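Local coordinates for protein proline dehydrogenase (Bradyrhizobium japonicum USDA 110, PDB 3HAZ) that probably oxidises proline to glutamate in two steps, with an FAD-dependent proline dehydrogenase and an NAD-dependent 1-pyrroline-5-carboxylate dehydrogenase in one chain, at residues A[10-16]-A[318-323]; A[36-40]-A[483-487]; A[45-50]-A[426-431]; A[72-76]-A[922-926]; A[81-85]-A[161-166]. All coordinates share one frame; numbering follows the deposited sequence.

Contact 1 (A[10-16]-A[318-323]); sequences FTAPYAP and KRASAV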
# COMPACT_ATOMS: atom_id res chain seq x y z
N PHE A 10 -49.94 -20.20 -8.58
CA PHE A 10 -48.97 -19.20 -8.14
C PHE A 10 -47.73 -19.15 -9.03
O PHE A 10 -47.12 -20.18 -9.32
CB PHE A 10 -48.58 -19.46 -6.69
CG PHE A 10 -47.71 -18.39 -6.09
CD1 PHE A 10 -48.27 -17.21 -5.64
CD2 PHE A 10 -46.35 -18.59 -5.94
CE1 PHE A 10 -47.47 -16.22 -5.07
CE2 PHE A 10 -45.55 -17.61 -5.37
CZ PHE A 10 -46.11 -16.43 -4.94
N THR A 11 -47.33 -17.95 -9.44
CA THR A 11 -46.20 -17.80 -10.34
C THR A 11 -45.49 -16.43 -10.24
O THR A 11 -45.18 -15.81 -11.26
CB THR A 11 -46.62 -18.07 -11.81
OG1 THR A 11 -45.51 -17.86 -12.68
CG2 THR A 11 -47.76 -17.14 -12.22
N ALA A 12 -45.21 -15.99 -9.02
CA ALA A 12 -44.48 -14.73 -8.81
C ALA A 12 -43.04 -14.83 -9.32
O ALA A 12 -42.46 -15.92 -9.35
CB ALA A 12 -44.50 -14.35 -7.34
N PRO A 13 -42.45 -13.68 -9.71
CA PRO A 13 -41.05 -13.66 -10.13
C PRO A 13 -40.14 -14.21 -9.04
O PRO A 13 -40.26 -13.82 -7.87
CB PRO A 13 -40.77 -12.17 -10.37
CG PRO A 13 -42.12 -11.61 -10.73
CD PRO A 13 -43.09 -12.36 -9.85
N TYR A 14 -39.23 -15.10 -9.42
CA TYR A 14 -38.45 -15.91 -8.48
C TYR A 14 -37.46 -15.10 -7.66
O TYR A 14 -37.36 -15.28 -6.44
CB TYR A 14 -37.71 -17.01 -9.24
CG TYR A 14 -37.35 -18.22 -8.39
CD1 TYR A 14 -38.32 -19.15 -8.02
CD2 TYR A 14 -36.04 -18.43 -7.97
CE1 TYR A 14 -37.99 -20.26 -7.26
CE2 TYR A 14 -35.71 -19.53 -7.20
CZ TYR A 14 -36.69 -20.44 -6.85
OH TYR A 14 -36.36 -21.54 -6.09
N ALA A 15 -36.70 -14.23 -8.32
CA ALA A 15 -35.62 -13.51 -7.65
C ALA A 15 -35.53 -12.04 -8.08
O ALA A 15 -34.53 -11.64 -8.67
CB ALA A 15 -34.29 -14.21 -7.91
N PRO A 16 -36.55 -11.24 -7.76
CA PRO A 16 -36.54 -9.82 -8.12
C PRO A 16 -35.43 -9.04 -7.40
O PRO A 16 -34.81 -9.55 -6.46
CB PRO A 16 -37.92 -9.32 -7.67
CG PRO A 16 -38.39 -10.31 -6.66
CD PRO A 16 -37.77 -11.63 -7.03
N LYS A 318 -38.40 -13.18 -1.23
CA LYS A 318 -38.94 -11.99 -1.87
C LYS A 318 -40.39 -12.20 -2.30
O LYS A 318 -41.16 -11.25 -2.37
CB LYS A 318 -38.06 -11.60 -3.06
CG LYS A 318 -36.57 -11.49 -2.70
CD LYS A 318 -35.70 -11.26 -3.94
CE LYS A 318 -34.22 -11.10 -3.56
NZ LYS A 318 -33.32 -11.17 -4.76
N ARG A 319 -40.77 -13.46 -2.54
CA ARG A 319 -42.15 -13.78 -2.96
C ARG A 319 -43.15 -13.81 -1.81
O ARG A 319 -44.34 -14.01 -2.03
CB ARG A 319 -42.19 -15.12 -3.70
CG ARG A 319 -41.54 -15.11 -5.08
CD ARG A 319 -41.49 -16.51 -5.68
NE ARG A 319 -40.65 -17.40 -4.89
CZ ARG A 319 -40.51 -18.70 -5.11
NH1 ARG A 319 -41.17 -19.29 -6.11
NH2 ARG A 319 -39.72 -19.43 -4.33
N ALA A 320 -42.68 -13.59 -0.58
CA ALA A 320 -43.53 -13.78 0.60
C ALA A 320 -44.85 -13.00 0.55
O ALA A 320 -45.92 -13.55 0.82
CB ALA A 320 -42.75 -13.45 1.86
N SER A 321 -44.78 -11.71 0.21
CA SER A 321 -45.97 -10.88 0.20
C SER A 321 -47.00 -11.38 -0.82
O SER A 321 -48.21 -11.31 -0.58
CB SER A 321 -45.61 -9.41 -0.07
OG SER A 321 -46.74 -8.57 0.13
N ALA A 322 -46.52 -11.89 -1.95
CA ALA A 322 -47.39 -12.42 -2.99
C ALA A 322 -48.03 -13.74 -2.56
O ALA A 322 -49.17 -14.04 -2.93
CB ALA A 322 -46.62 -12.60 -4.30
N VAL A 323 -47.30 -14.54 -1.79
CA VAL A 323 -47.87 -15.78 -1.25
C VAL A 323 -49.05 -15.45 -0.34
O VAL A 323 -50.08 -16.14 -0.35
CB VAL A 323 -46.81 -16.59 -0.47
CG1 VAL A 323 -47.46 -17.79 0.18
CG2 VAL A 323 -45.67 -17.01 -1.40
O HOH W 1 -42.90 -18.30 -8.09
O HOH W 2 -38.65 -15.63 -3.84
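The irregular N-terminal segment 10-16 runs across the start of helix 320-333, its CA atoms coming closest to the second segment where A12 meets R319, 6.4 Å apart. At one end the F10 ring lies against the first turn of that helix: CZ touches V323 CG2 at 3.6 Å, CE1 packs on A322 CB, and the carbonyl oxygens of R319 and A322 lie near the ring plane at its edge. A12 CB rests on the aliphatic part of R319, 3.8 Å from CG. Beyond it the arginine chain bends at chi3 (-64°), which brings the guanidinium beside the Y14 ring; Y14 CD1 stands over one guanidinium face, 3.4 Å from R319 NH1, with the two planes 56° apart, too steep for a parallel stack. Helix 320-333 follows strand 309-314 of the proline dehydrogenase barrel, a TIM-barrel relative, so the N-terminal segment is laid on the barrel's outer helical layer, where L287 of helix 287-298 touches F10, R319 and V323. Water bridges R319 NH1 to A12 O, and a second water accepts from R319 NE and lies 2.9 Å from Y14 O, while NH2 is bound by Q317 and A284 O. A leucine in place of R319 would probably leave both waters without their guanidinium donors and the Y14 ring without its flat partner. At the far end K318, extended beyond CG, slides past P16 and gives its NZ to P16 O at 2.8 Å, almost in line with the carbonyl (167°); D18 supplies a salt bridge to the same NZ.

Contact 2 (A[36-40]-A[483-487]); sequences EARIH and LLQRP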
# COMPACT_ATOMS: atom_id res chain seq x y z
N GLU A 36 -42.34 3.71 18.62
CA GLU A 36 -40.99 3.22 18.83
C GLU A 36 -40.64 3.11 20.31
O GLU A 36 -39.89 2.21 20.72
CB GLU A 36 -39.97 4.12 18.12
CG GLU A 36 -40.04 4.05 16.60
CD GLU A 36 -39.73 2.65 16.07
OE1 GLU A 36 -39.04 1.89 16.77
OE2 GLU A 36 -40.19 2.32 14.95
N ALA A 37 -41.18 4.03 21.11
CA ALA A 37 -40.94 4.04 22.54
C ALA A 37 -41.56 2.82 23.22
O ALA A 37 -40.93 2.21 24.09
CB ALA A 37 -41.46 5.33 23.16
N ARG A 38 -42.79 2.48 22.85
CA ARG A 38 -43.42 1.28 23.38
C ARG A 38 -42.64 0.04 22.97
O ARG A 38 -42.41 -0.87 23.77
CB ARG A 38 -44.88 1.17 22.92
CG ARG A 38 -45.82 2.22 23.56
CD ARG A 38 -47.29 1.95 23.25
NE ARG A 38 -47.62 2.24 21.85
CZ ARG A 38 -47.98 3.44 21.41
NH1 ARG A 38 -48.06 4.46 22.25
NH2 ARG A 38 -48.26 3.62 20.12
N ILE A 39 -42.22 0.00 21.71
CA ILE A 39 -41.50 -1.15 21.19
C ILE A 39 -40.20 -1.33 21.95
O ILE A 39 -39.85 -2.44 22.36
CB ILE A 39 -41.24 -1.00 19.69
CG1 ILE A 39 -42.52 -1.26 18.90
CG2 ILE A 39 -40.15 -1.94 19.24
CD1 ILE A 39 -42.46 -0.83 17.46
N HIS A 40 -39.49 -0.22 22.14
CA HIS A 40 -38.20 -0.24 22.81
C HIS A 40 -38.33 -0.79 24.22
O HIS A 40 -37.52 -1.60 24.66
CB HIS A 40 -37.59 1.17 22.85
CG HIS A 40 -36.17 1.20 23.31
ND1 HIS A 40 -35.11 1.04 22.44
CD2 HIS A 40 -35.63 1.36 24.54
CE1 HIS A 40 -33.98 1.11 23.12
NE2 HIS A 40 -34.27 1.30 24.40
N LEU A 483 -29.17 -5.31 20.36
CA LEU A 483 -30.21 -6.24 19.94
C LEU A 483 -31.45 -5.47 19.49
O LEU A 483 -32.36 -6.04 18.89
CB LEU A 483 -30.57 -7.18 21.09
CG LEU A 483 -29.39 -7.94 21.71
CD1 LEU A 483 -29.80 -8.55 23.03
CD2 LEU A 483 -28.87 -9.01 20.76
N LEU A 484 -31.46 -4.17 19.78
CA LEU A 484 -32.64 -3.33 19.57
C LEU A 484 -32.54 -2.43 18.35
O LEU A 484 -33.44 -1.63 18.08
CB LEU A 484 -32.89 -2.48 20.81
CG LEU A 484 -33.37 -3.24 22.04
CD1 LEU A 484 -33.84 -2.27 23.11
CD2 LEU A 484 -34.48 -4.19 21.65
N GLN A 485 -31.43 -2.53 17.62
CA GLN A 485 -31.26 -1.75 16.41
C GLN A 485 -32.39 -2.06 15.45
O GLN A 485 -32.67 -3.23 15.18
CB GLN A 485 -29.92 -2.09 15.75
CG GLN A 485 -29.64 -1.31 14.47
CD GLN A 485 -28.68 -2.03 13.54
OE1 GLN A 485 -27.82 -1.41 12.91
NE2 GLN A 485 -28.82 -3.35 13.45
N ARG A 486 -33.05 -1.02 14.94
CA ARG A 486 -34.08 -1.24 13.94
C ARG A 486 -33.49 -1.67 12.60
O ARG A 486 -32.44 -1.16 12.19
CB ARG A 486 -34.98 -0.02 13.79
CG ARG A 486 -36.25 -0.07 14.66
CD ARG A 486 -35.95 -0.55 16.08
NE ARG A 486 -36.92 -0.03 17.05
CZ ARG A 486 -36.70 0.05 18.36
NH1 ARG A 486 -35.54 -0.36 18.86
NH2 ARG A 486 -37.63 0.55 19.16
N PRO A 487 -34.14 -2.62 11.92
CA PRO A 487 -33.66 -3.16 10.64
C PRO A 487 -33.45 -2.07 9.60
O PRO A 487 -32.44 -2.09 8.89
CB PRO A 487 -34.79 -4.11 10.23
CG PRO A 487 -35.38 -4.57 11.54
CD PRO A 487 -35.32 -3.36 12.43
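The H40 ring takes L484 CD1 over one face, a CH-pi contact with the methyl 3.7 Å from the ring centroid and 26° off the normal, while R486 NH1 lies near the plane at the ring's edge. The R486 guanidinium is turned only 21° from the imidazole, and H40 CB lies in its plane at the edge. These groups join helix 33-50, near the N-terminus, to the linker between helices 480-483 and 487-491, which lies near the FAD site, the L484 side chain being about 6 Å from that of the FAD-binding F469; I39 and R486 both also touch L400 of helix 399-409. E36 and R486 form a salt bridge. The glutamate bends at chi2, bringing its end nearer the other segment, where OE1 accepts from R486 NE at 2.9 Å. That nitrogen approaches nearly along the C-O axis of OE1, although the oxygen sits 20° out of the guanidinium plane and the two flat groups are well tilted from each other. A second bond from NH2 to the same OE1, at 3.1 Å, is weak, so a single carboxylate oxygen takes both. I39 CG2 packs obliquely against the guanidinium, 3.5 Å from NH2, placing a methyl beside the charged group. The rotation of the guanidinium is further fixed from its own segment: R486 NH1 donates in the carbonyl plane to L484 O, 2.6 Å away.

Contact 3 (A[45-50]-A[426-431]); sequences RLIEAI and ALYEQL. With SO4 (sulfate ion), chain J.
A426 sets its CB against the C-terminal end of the segment 45-50, 3.6 Å from A49 O and close to I50 CA, where the two backbones come within 5.0 Å (CA of I50 to CA of A426). Its backbone N gives a hydrogen bond to O1 of a sulfate, probably from the crystallisation liquor, at 2.6 Å and nearly straight (174°); E425 N binds the same ion, as expected of an anion at a helix N-terminus. L427 follows, its CB 4.0 Å from I50 CD1, the two side chains lying side by side and pointing the same way, while L427 CD2 meets L46 CD1. Three residues on, Q430 has CG anti to its backbone N (chi1 -179°), which directs the chain across A49, whose CB lies 3.5 Å from Q430 CB. The chain bends at chi2, turning the amide toward R45, but Q430 NE2 and R45 NH2 are both donors; D434 binds each of them. L431 closes the row, with CB 3.9 Å from L46 CD2, a methyl that also lies against L427 O. Helix 33-50 thus packs on helix 425-434 of the proline dehydrogenase barrel; the axes of segments 45-50 and 426-431 approach to 8.0 Å, their directions 129° apart. I50 also touches the FAD-binding F469. With leucine, isoleucine and alanine side chains making most of the contacts and the polar ends gathered on D434, cohesion here rests mainly on apolar packing.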
# COMPACT_ATOMS: atom_id res chain seq x y z
N ARG A 45 -37.57 -5.21 28.07
CA ARG A 45 -38.08 -6.08 29.12
C ARG A 45 -37.98 -7.56 28.74
O ARG A 45 -37.68 -8.40 29.59
CB ARG A 45 -39.52 -5.70 29.48
CG ARG A 45 -39.63 -4.35 30.19
CD ARG A 45 -41.07 -3.97 30.46
NE ARG A 45 -41.77 -4.93 31.31
CZ ARG A 45 -41.85 -4.84 32.63
NH1 ARG A 45 -41.28 -3.83 33.27
NH2 ARG A 45 -42.51 -5.77 33.33
N LEU A 46 -38.22 -7.87 27.47
CA LEU A 46 -38.12 -9.25 27.00
C LEU A 46 -36.68 -9.73 27.09
O LEU A 46 -36.41 -10.82 27.57
CB LEU A 46 -38.66 -9.38 25.58
CG LEU A 46 -40.14 -9.05 25.34
CD1 LEU A 46 -40.52 -9.26 23.88
CD2 LEU A 46 -41.05 -9.87 26.24
N ILE A 47 -35.75 -8.89 26.64
CA ILE A 47 -34.33 -9.25 26.63
C ILE A 47 -33.74 -9.34 28.05
O ILE A 47 -32.90 -10.20 28.32
CB ILE A 47 -33.53 -8.27 25.77
CG1 ILE A 47 -33.86 -8.49 24.29
CG2 ILE A 47 -32.03 -8.43 26.02
CD1 ILE A 47 -33.45 -7.32 23.41
N GLU A 48 -34.20 -8.47 28.94
CA GLU A 48 -33.82 -8.54 30.35
C GLU A 48 -34.21 -9.88 30.95
O GLU A 48 -33.41 -10.51 31.65
CB GLU A 48 -34.47 -7.42 31.16
CG GLU A 48 -33.82 -6.07 30.98
CD GLU A 48 -34.41 -5.03 31.91
OE1 GLU A 48 -35.66 -4.95 31.98
OE2 GLU A 48 -33.64 -4.29 32.55
N ALA A 49 -35.43 -10.31 30.67
CA ALA A 49 -35.89 -11.62 31.12
C ALA A 49 -35.03 -12.72 30.50
O ALA A 49 -34.65 -13.67 31.18
CB ALA A 49 -37.36 -11.83 30.76
N ILE A 50 -34.73 -12.59 29.22
CA ILE A 50 -33.91 -13.58 28.54
C ILE A 50 -32.55 -13.69 29.20
O ILE A 50 -32.00 -14.78 29.35
CB ILE A 50 -33.72 -13.25 27.05
CG1 ILE A 50 -35.02 -13.47 26.27
CG2 ILE A 50 -32.61 -14.10 26.45
CD1 ILE A 50 -34.95 -12.98 24.83
N ALA A 426 -37.94 -17.80 28.15
CA ALA A 426 -37.90 -16.62 28.99
C ALA A 426 -38.62 -15.47 28.29
O ALA A 426 -39.38 -14.73 28.91
CB ALA A 426 -36.46 -16.23 29.34
N LEU A 427 -38.38 -15.33 26.99
CA LEU A 427 -39.03 -14.28 26.20
C LEU A 427 -40.55 -14.31 26.37
O LEU A 427 -41.16 -13.35 26.85
CB LEU A 427 -38.64 -14.43 24.73
CG LEU A 427 -39.04 -13.34 23.73
CD1 LEU A 427 -38.41 -13.63 22.37
CD2 LEU A 427 -40.56 -13.21 23.61
N TYR A 428 -41.18 -15.42 26.00
CA TYR A 428 -42.64 -15.48 25.98
C TYR A 428 -43.29 -15.51 27.37
O TYR A 428 -44.41 -15.02 27.54
CB TYR A 428 -43.14 -16.61 25.09
CG TYR A 428 -43.01 -16.28 23.62
CD1 TYR A 428 -42.03 -16.88 22.83
CD2 TYR A 428 -43.85 -15.34 23.02
CE1 TYR A 428 -41.91 -16.56 21.48
CE2 TYR A 428 -43.73 -15.01 21.68
CZ TYR A 428 -42.76 -15.63 20.91
OH TYR A 428 -42.64 -15.31 19.58
N GLU A 429 -42.60 -16.08 28.36
CA GLU A 429 -43.07 -16.01 29.74
C GLU A 429 -43.18 -14.56 30.19
O GLU A 429 -44.17 -14.16 30.80
CB GLU A 429 -42.14 -16.78 30.67
CG GLU A 429 -42.32 -18.29 30.65
CD GLU A 429 -41.39 -19.00 31.62
OE1 GLU A 429 -40.49 -18.33 32.17
OE2 GLU A 429 -41.57 -20.22 31.83
N GLN A 430 -42.15 -13.77 29.88
CA GLN A 430 -42.15 -12.36 30.23
C GLN A 430 -43.23 -11.61 29.45
O GLN A 430 -43.91 -10.75 30.00
CB GLN A 430 -40.78 -11.73 29.97
CG GLN A 430 -40.72 -10.24 30.33
CD GLN A 430 -40.96 -10.01 31.81
OE1 GLN A 430 -40.51 -10.78 32.66
NE2 GLN A 430 -41.67 -8.93 32.14
N LEU A 431 -43.37 -11.95 28.17
CA LEU A 431 -44.40 -11.33 27.34
C LEU A 431 -45.79 -11.58 27.94
O LEU A 431 -46.65 -10.71 27.93
CB LEU A 431 -44.35 -11.88 25.91
CG LEU A 431 -45.31 -11.22 24.91
CD1 LEU A 431 -44.84 -9.81 24.56
CD2 LEU A 431 -45.45 -12.06 23.65
S SO4 J . -34.78 -19.86 26.71
O1 SO4 J . -35.68 -19.01 27.48
O2 SO4 J . -33.92 -20.61 27.62
O3 SO4 J . -35.55 -20.79 25.89
O4 SO4 J . -33.95 -19.02 25.84

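Contact 4 (A[72-76]-A[922-926]); sequences KEGLA and SRIDD
K72 reaches across to the carbonyl of R923: its NZ donates to R923 O at 2.9 Å, with the donor 16° out of the carbonyl plane. Bends at chi3 (-65°) and chi4 turn the lysine end toward that oxygen and also toward D925, whose OD1 lies 3.7 Å from NZ, a long salt bridge. Lower down, K72 CG rests on R923 CG. A methionine in place of K72 would probably leave R923 O without this donor and D925 without the lysine's charge. L75, one turn on, packs CD2 against the R923 guanidinium, which it meets obliquely, 3.2 Å from NH2, and touches R923 CD as well; it also touches L453, V457 and L460 of helix 452-463. The contact ties the DNA-binding region, here helix 71-85, to the aldehyde dehydrogenase part, where R923 lies in the short turn between strand 917-921 and helix 925-934. There S922 OG accepts from I924 N at 2.9 Å, an ST turn just ahead of the helix, with I924 at its N-cap position. A76 lies over one face of the R923 guanidinium, with CA 3.6 Å above the plane and CB 3.7 Å from NH1. L75 and A76 touch the group directly through carbon; its salt bridge, from NE, is to E110, and a water that accepts weakly from NH1 donates to A76 O.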
# COMPACT_ATOMS: atom_id res chain seq x y z
N LYS A 72 -20.84 -29.50 14.23
CA LYS A 72 -20.57 -30.93 14.12
C LYS A 72 -20.39 -31.56 15.50
O LYS A 72 -20.85 -32.67 15.76
CB LYS A 72 -19.33 -31.21 13.28
CG LYS A 72 -19.08 -32.70 13.06
CD LYS A 72 -17.61 -33.04 12.91
CE LYS A 72 -17.02 -32.40 11.67
NZ LYS A 72 -17.56 -33.03 10.44
N GLU A 73 -19.72 -30.84 16.39
CA GLU A 73 -19.46 -31.34 17.74
C GLU A 73 -20.74 -31.37 18.56
O GLU A 73 -20.99 -32.31 19.32
CB GLU A 73 -18.39 -30.50 18.42
CG GLU A 73 -17.01 -30.75 17.85
CD GLU A 73 -15.97 -29.75 18.32
OE1 GLU A 73 -16.35 -28.63 18.74
OE2 GLU A 73 -14.78 -30.08 18.26
N GLY A 74 -21.55 -30.33 18.41
CA GLY A 74 -22.84 -30.29 19.06
C GLY A 74 -23.68 -31.47 18.61
O GLY A 74 -24.32 -32.14 19.42
N LEU A 75 -23.68 -31.72 17.30
CA LEU A 75 -24.48 -32.81 16.74
C LEU A 75 -24.03 -34.16 17.29
O LEU A 75 -24.86 -34.98 17.69
CB LEU A 75 -24.41 -32.81 15.20
CG LEU A 75 -25.34 -33.84 14.55
CD1 LEU A 75 -26.00 -33.29 13.29
CD2 LEU A 75 -24.61 -35.15 14.26
N ALA A 76 -22.72 -34.38 17.32
CA ALA A 76 -22.19 -35.66 17.78
C ALA A 76 -22.54 -35.93 19.25
O ALA A 76 -22.83 -37.06 19.63
CB ALA A 76 -20.67 -35.73 17.57
N SER A 922 -19.15 -39.44 5.51
CA SER A 922 -18.76 -39.61 6.89
C SER A 922 -18.76 -38.29 7.62
O SER A 922 -18.47 -37.25 7.02
CB SER A 922 -17.36 -40.21 6.99
OG SER A 922 -16.93 -40.28 8.34
N ARG A 923 -19.09 -38.34 8.90
CA ARG A 923 -19.03 -37.18 9.77
C ARG A 923 -17.59 -37.01 10.27
O ARG A 923 -17.19 -35.93 10.68
CB ARG A 923 -19.98 -37.38 10.97
CG ARG A 923 -20.37 -36.12 11.72
CD ARG A 923 -21.60 -36.37 12.59
NE ARG A 923 -21.27 -37.12 13.80
CZ ARG A 923 -22.11 -37.93 14.44
NH1 ARG A 923 -21.70 -38.57 15.52
NH2 ARG A 923 -23.34 -38.12 13.99
N ILE A 924 -16.82 -38.09 10.19
CA ILE A 924 -15.52 -38.18 10.87
C ILE A 924 -14.34 -37.65 10.05
O ILE A 924 -13.80 -38.34 9.18
CB ILE A 924 -15.24 -39.62 11.32
CG1 ILE A 924 -16.47 -40.19 12.03
CG2 ILE A 924 -14.01 -39.68 12.20
CD1 ILE A 924 -16.31 -41.63 12.53
N ASP A 925 -13.93 -36.42 10.35
CA ASP A 925 -12.81 -35.79 9.65
C ASP A 925 -11.56 -36.67 9.58
O ASP A 925 -10.92 -36.75 8.54
CB ASP A 925 -12.47 -34.43 10.26
CG ASP A 925 -13.50 -33.37 9.93
OD1 ASP A 925 -14.24 -33.54 8.95
OD2 ASP A 925 -13.57 -32.36 10.66
N ASP A 926 -11.21 -37.34 10.68
CA ASP A 926 -10.02 -38.19 10.67
C ASP A 926 -10.15 -39.38 9.71
O ASP A 926 -9.17 -39.81 9.10
CB ASP A 926 -9.67 -38.67 12.09
CG ASP A 926 -9.19 -37.54 12.99
OD1 ASP A 926 -8.24 -36.84 12.59
OD2 ASP A 926 -9.76 -37.34 14.08
O HOH W 3 -22.05 -39.46 17.83

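Contact 5 (A[81-85]-A[161-166]); sequences AEALL and AMRLMG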
# COMPACT_ATOMS: atom_id res chain seq x y z
N ALA A 81 -25.87 -38.42 23.35
CA ALA A 81 -26.82 -38.18 24.44
C ALA A 81 -28.09 -39.01 24.28
O ALA A 81 -28.53 -39.66 25.23
CB ALA A 81 -27.15 -36.69 24.57
N GLU A 82 -28.67 -39.02 23.08
CA GLU A 82 -29.91 -39.78 22.87
C GLU A 82 -29.70 -41.28 23.06
O GLU A 82 -30.50 -41.95 23.72
CB GLU A 82 -30.53 -39.48 21.50
CG GLU A 82 -31.83 -40.25 21.22
CD GLU A 82 -32.94 -39.92 22.21
OE1 GLU A 82 -32.78 -38.96 22.99
OE2 GLU A 82 -33.99 -40.60 22.21
N ALA A 83 -28.63 -41.82 22.49
CA ALA A 83 -28.27 -43.22 22.70
C ALA A 83 -28.17 -43.52 24.19
O ALA A 83 -28.72 -44.50 24.67
CB ALA A 83 -26.95 -43.56 22.01
N LEU A 84 -27.47 -42.66 24.93
CA LEU A 84 -27.30 -42.85 26.37
C LEU A 84 -28.62 -42.75 27.15
O LEU A 84 -28.82 -43.45 28.14
CB LEU A 84 -26.26 -41.88 26.94
CG LEU A 84 -24.82 -42.23 26.53
CD1 LEU A 84 -23.87 -41.06 26.77
CD2 LEU A 84 -24.35 -43.47 27.28
N LEU A 85 -29.53 -41.89 26.69
CA LEU A 85 -30.82 -41.74 27.35
C LEU A 85 -31.71 -42.96 27.15
O LEU A 85 -32.64 -43.19 27.91
CB LEU A 85 -31.55 -40.50 26.85
CG LEU A 85 -31.09 -39.13 27.34
CD1 LEU A 85 -31.83 -38.03 26.57
CD2 LEU A 85 -31.31 -38.98 28.84
N ALA A 161 -26.05 -32.30 27.08
CA ALA A 161 -26.75 -32.71 25.87
C ALA A 161 -27.89 -33.65 26.24
O ALA A 161 -28.97 -33.63 25.64
CB ALA A 161 -25.78 -33.38 24.86
N MET A 162 -27.65 -34.48 27.25
CA MET A 162 -28.66 -35.43 27.69
C MET A 162 -29.89 -34.73 28.27
O MET A 162 -31.02 -35.16 28.00
CB MET A 162 -28.08 -36.44 28.69
CG MET A 162 -27.17 -37.47 28.03
SD MET A 162 -26.26 -38.52 29.19
CE MET A 162 -27.59 -39.52 29.87
N ARG A 163 -29.70 -33.67 29.04
CA ARG A 163 -30.87 -32.95 29.54
C ARG A 163 -31.59 -32.20 28.41
O ARG A 163 -32.81 -32.06 28.44
CB ARG A 163 -30.57 -32.04 30.75
CG ARG A 163 -29.23 -31.34 30.74
CD ARG A 163 -28.87 -30.85 32.15
NE ARG A 163 -27.57 -30.20 32.21
CZ ARG A 163 -26.43 -30.81 32.54
NH1 ARG A 163 -25.29 -30.13 32.56
NH2 ARG A 163 -26.43 -32.10 32.85
N LEU A 164 -30.84 -31.75 27.41
CA LEU A 164 -31.47 -31.06 26.30
C LEU A 164 -32.31 -32.03 25.47
O LEU A 164 -33.46 -31.74 25.12
CB LEU A 164 -30.43 -30.33 25.43
CG LEU A 164 -29.75 -29.12 26.08
CD1 LEU A 164 -28.56 -28.66 25.26
CD2 LEU A 164 -30.73 -27.97 26.33
N MET A 165 -31.74 -33.19 25.16
CA MET A 165 -32.43 -34.19 24.35
C MET A 165 -33.65 -34.72 25.09
O MET A 165 -34.69 -34.98 24.48
CB MET A 165 -31.49 -35.35 24.00
CG MET A 165 -30.35 -34.98 23.05
SD MET A 165 -30.98 -34.17 21.58
CE MET A 165 -31.99 -35.47 20.88
N GLY A 166 -33.52 -34.89 26.40
CA GLY A 166 -34.59 -35.45 27.19
C GLY A 166 -35.71 -34.46 27.43
O GLY A 166 -36.87 -34.83 27.55
O HOH W 4 -35.02 -37.80 24.16
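M162 and L85 slide past each other in opposite directions, and the methionine's shape decides how they meet. Its CG is anti to the carbonyl carbon, and the chain runs straight to SD before bending at chi3 (70°), so that CE ends 3.9 Å from L85 CD2 and 4.0 Å from L84 CB. L85 sends its other methyl, CD1, against the second helix, 3.3 Å from M162 O and 3.7 Å from M165 CB. In M165, chi1 (-68°) sets CG beside A81 CB, and folds at chi2 and chi3 turn the rest of the chain. The small A81 methyl fits closely against the helix surface, 3.5 Å from M162 CG and 3.6 Å from A161 CB, and permits the CA atoms of A81 and M162 to approach to 4.6 Å. At the polar margin a water donates both to E82 OE1 and to M165 O, while E82 OE2 is held by H449 and R86. The axes of segments 81-85 and 161-166, both in the DNA-binding region of the chain, approach to 8.8 Å and cross at -75°; helix 90-100 touches L84 and M162 through I97, helix 60-66 reaches A161 through M63, and strand 170-172 meets E82 and M165 through L171.

Contacts 2 and 3 are the closest partners by packing: both use helix 33-50, their centres lie 15 Å apart, and I47 CD1 of contact 3 touches L484 CD2 of contact 2 at 3.7 Å. Both flank the FAD site, the L427 side chain lying about 8 Å and that of L484 about 11 Å from the flavin cofactor. Contact 1 approaches it from another part of the barrel, with the K318 side chain about 9 Å from FAD, although its centre is 28 Å from that of contact 2. Contacts 4 and 5 share helix 71-85, with centres 17 Å apart, and lie away from both FAD and NAD sites; contact 4 reaches into the aldehyde dehydrogenase part.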